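Local coordinates for putative xanthine dehydrogenase YAGS fad-binding subunit (Escherichia coli, PDB 5G5G), which probably serves as the molybdenum-cofactor-binding subunit of a periplasmic aldehyde oxidase, holding a pterin cytosine dinucleotide and a dioxothiomolybdenum centre, at residues E43-A48 against K263-V268. Residues are numbered along the deposited sequence; the frame is centred on the assembly and turned at random.
Sequences EEAPNA and KRPVKV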
loop_
_atom_site.group_PDB
_atom_site.type_symbol
_atom_site.label_atom_id
_atom_site.label_comp_id
_atom_site.label_asym_id
_atom_site.label_seq_id
_atom_site.Cartn_x
_atom_site.Cartn_y
_atom_site.Cartn_z
ATOM N N GLU C 43 -27.268 5.873 6.039
ATOM C CA GLU C 43 -28.575 5.849 6.706
ATOM C C GLU C 43 -28.528 6.331 8.144
ATOM O O GLU C 43 -29.541 6.831 8.666
ATOM C CB GLU C 43 -29.232 4.475 6.675
ATOM C CG GLU C 43 -29.369 3.872 5.291
ATOM C CD GLU C 43 -28.196 3.012 4.861
ATOM O OE1 GLU C 43 -27.006 3.180 5.306
ATOM O OE2 GLU C 43 -28.409 2.170 3.972
ATOM N N GLU C 44 -27.368 6.206 8.770
ATOM C CA GLU C 44 -27.176 6.595 10.145
ATOM C C GLU C 44 -27.032 8.115 10.321
ATOM O O GLU C 44 -27.134 8.602 11.442
ATOM C CB GLU C 44 -25.947 5.859 10.658
ATOM C CG GLU C 44 -26.193 4.323 10.775
ATOM C CD GLU C 44 -26.082 3.453 9.506
ATOM O OE1 GLU C 44 -25.758 3.911 8.381
ATOM O OE2 GLU C 44 -26.269 2.208 9.655
ATOM N N ALA C 45 -26.797 8.841 9.224
ATOM C CA ALA C 45 -26.669 10.326 9.253
ATOM C C ALA C 45 -26.800 10.840 7.870
ATOM O O ALA C 45 -25.804 11.238 7.237
ATOM C CB ALA C 45 -25.322 10.704 9.801
ATOM N N PRO C 46 -28.045 10.900 7.388
ATOM C CA PRO C 46 -28.166 11.227 5.955
ATOM C C PRO C 46 -27.715 12.648 5.576
ATOM O O PRO C 46 -27.333 12.871 4.416
ATOM C CB PRO C 46 -29.679 11.101 5.675
ATOM C CG PRO C 46 -30.207 10.247 6.762
ATOM C CD PRO C 46 -29.288 10.407 7.976
ATOM N N ASN C 47 -27.765 13.550 6.520
ATOM C CA ASN C 47 -27.293 14.926 6.306
ATOM C C ASN C 47 -25.979 15.260 6.985
ATOM O O ASN C 47 -25.752 16.409 7.377
ATOM C CB ASN C 47 -28.376 15.890 6.770
ATOM C CG ASN C 47 -29.722 15.591 6.102
ATOM O OD1 ASN C 47 -30.796 15.503 6.767
ATOM N ND2 ASN C 47 -29.685 15.413 4.775
ATOM N N ALA C 48 -25.134 14.247 7.129
ATOM C CA ALA C 48 -23.822 14.466 7.731
ATOM C C ALA C 48 -23.044 15.529 6.946
ATOM O O ALA C 48 -23.062 15.549 5.700
ATOM C CB ALA C 48 -23.038 13.186 7.804
ATOM N N LYS C 263 -23.530 20.710 15.990
ATOM C CA LYS C 263 -24.801 20.082 16.402
ATOM C C LYS C 263 -25.426 19.285 15.259
ATOM O O LYS C 263 -26.626 19.340 14.985
ATOM C CB LYS C 263 -25.737 21.151 17.008
ATOM C CG LYS C 263 -25.223 21.658 18.349
ATOM C CD LYS C 263 -26.012 22.851 18.876
ATOM C CE LYS C 263 -25.631 23.175 20.326
ATOM N NZ LYS C 263 -26.558 24.218 20.824
ATOM N N ARG C 264 -24.561 18.557 14.572
ATOM C CA ARG C 264 -24.900 17.828 13.373
ATOM C C ARG C 264 -23.823 16.757 13.143
ATOM O O ARG C 264 -22.667 17.012 13.509
ATOM C CB ARG C 264 -24.902 18.834 12.230
ATOM C CG ARG C 264 -25.268 18.254 10.934
ATOM C CD ARG C 264 -25.524 19.427 10.012
ATOM N NE ARG C 264 -25.430 18.975 8.644
ATOM C CZ ARG C 264 -25.576 19.766 7.616
ATOM N NH1 ARG C 264 -25.801 21.091 7.789
ATOM N NH2 ARG C 264 -25.497 19.228 6.415
ATOM N N PRO C 265 -24.165 15.586 12.556
ATOM C CA PRO C 265 -23.102 14.588 12.323
ATOM C C PRO C 265 -22.052 15.131 11.307
ATOM O O PRO C 265 -22.371 15.950 10.423
ATOM C CB PRO C 265 -23.832 13.381 11.724
ATOM C CG PRO C 265 -25.251 13.572 12.086
ATOM C CD PRO C 265 -25.496 15.054 12.232
ATOM N N VAL C 266 -20.814 14.727 11.521
ATOM C CA VAL C 266 -19.706 15.138 10.676
ATOM C C VAL C 266 -18.868 13.911 10.389
ATOM O O VAL C 266 -18.595 13.125 11.289
ATOM C CB VAL C 266 -18.828 16.216 11.350
ATOM C CG1 VAL C 266 -17.601 16.548 10.482
ATOM C CG2 VAL C 266 -19.653 17.463 11.669
ATOM N N LYS C 267 -18.465 13.757 9.138
ATOM C CA LYS C 267 -17.503 12.712 8.768
ATOM C C LYS C 267 -16.237 13.297 8.211
ATOM O O LYS C 267 -16.255 14.354 7.564
ATOM C CB LYS C 267 -18.109 11.686 7.832
ATOM C CG LYS C 267 -18.658 12.190 6.562
ATOM C CD LYS C 267 -19.277 11.009 5.826
ATOM C CE LYS C 267 -19.534 11.262 4.387
ATOM N NZ LYS C 267 -19.979 10.076 3.604
ATOM N N VAL C 268 -15.143 12.668 8.553
ATOM C CA VAL C 268 -13.787 13.146 8.262
ATOM C C VAL C 268 -12.939 11.973 7.768
ATOM O O VAL C 268 -12.888 10.933 8.430
ATOM C CB VAL C 268 -13.107 13.691 9.536
ATOM C CG1 VAL C 268 -11.670 14.129 9.242
ATOM C CG2 VAL C 268 -13.908 14.867 10.104
#
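R264 reaches across to the turn A45-A48 and grips the backbone oxygen of N47 with NE and NH2, side-on. NE lies 2.9 Å from N47 O, nearly in line with the C=O bond (172° at the oxygen), while NH2, 3.0 Å from the same N47 O, comes in tilted out of the carbonyl plane. Sharing one acceptor bends both bonds, and the oxygen stays near the guanidinium plane. An extended chain, with CG anti to the backbone N (chi1 -178°), carries the group this far; arginine suits the place because NH2 also forms a salt bridge with E118, which should help fix the plane's rotation.

The apolar part is small and close. P265 CB meets two methyl groups, 3.6 Å from A45 CB and 4.0 Å from A48 CB, and P265 CG also touches A45 CB. Alanines fit so near a proline ring, and A45 also touches M196 of the neighbouring strand 194-200.

Backbone contacts complete the join. Within 43-48, a hydrogen bond from A48 N to A45 O (3.1 Å) closes the type I turn; across the contact, A48 CA approaches P265 O at 3.4 Å in a CA-H...O contact. Just beyond, P265 and K267 pair with A49 as strands 49-55 and 266-269 run parallel.

A leucine in place of R264 would probably leave N47 O without both of these donors and E118 without its cationic mate. The chemistry thus implies a turn held by a paired, probably charge-strengthened grip on one carbonyl and, beside it, by methyl-proline packing, where the hammerhead family region meets the cofactor-binding one.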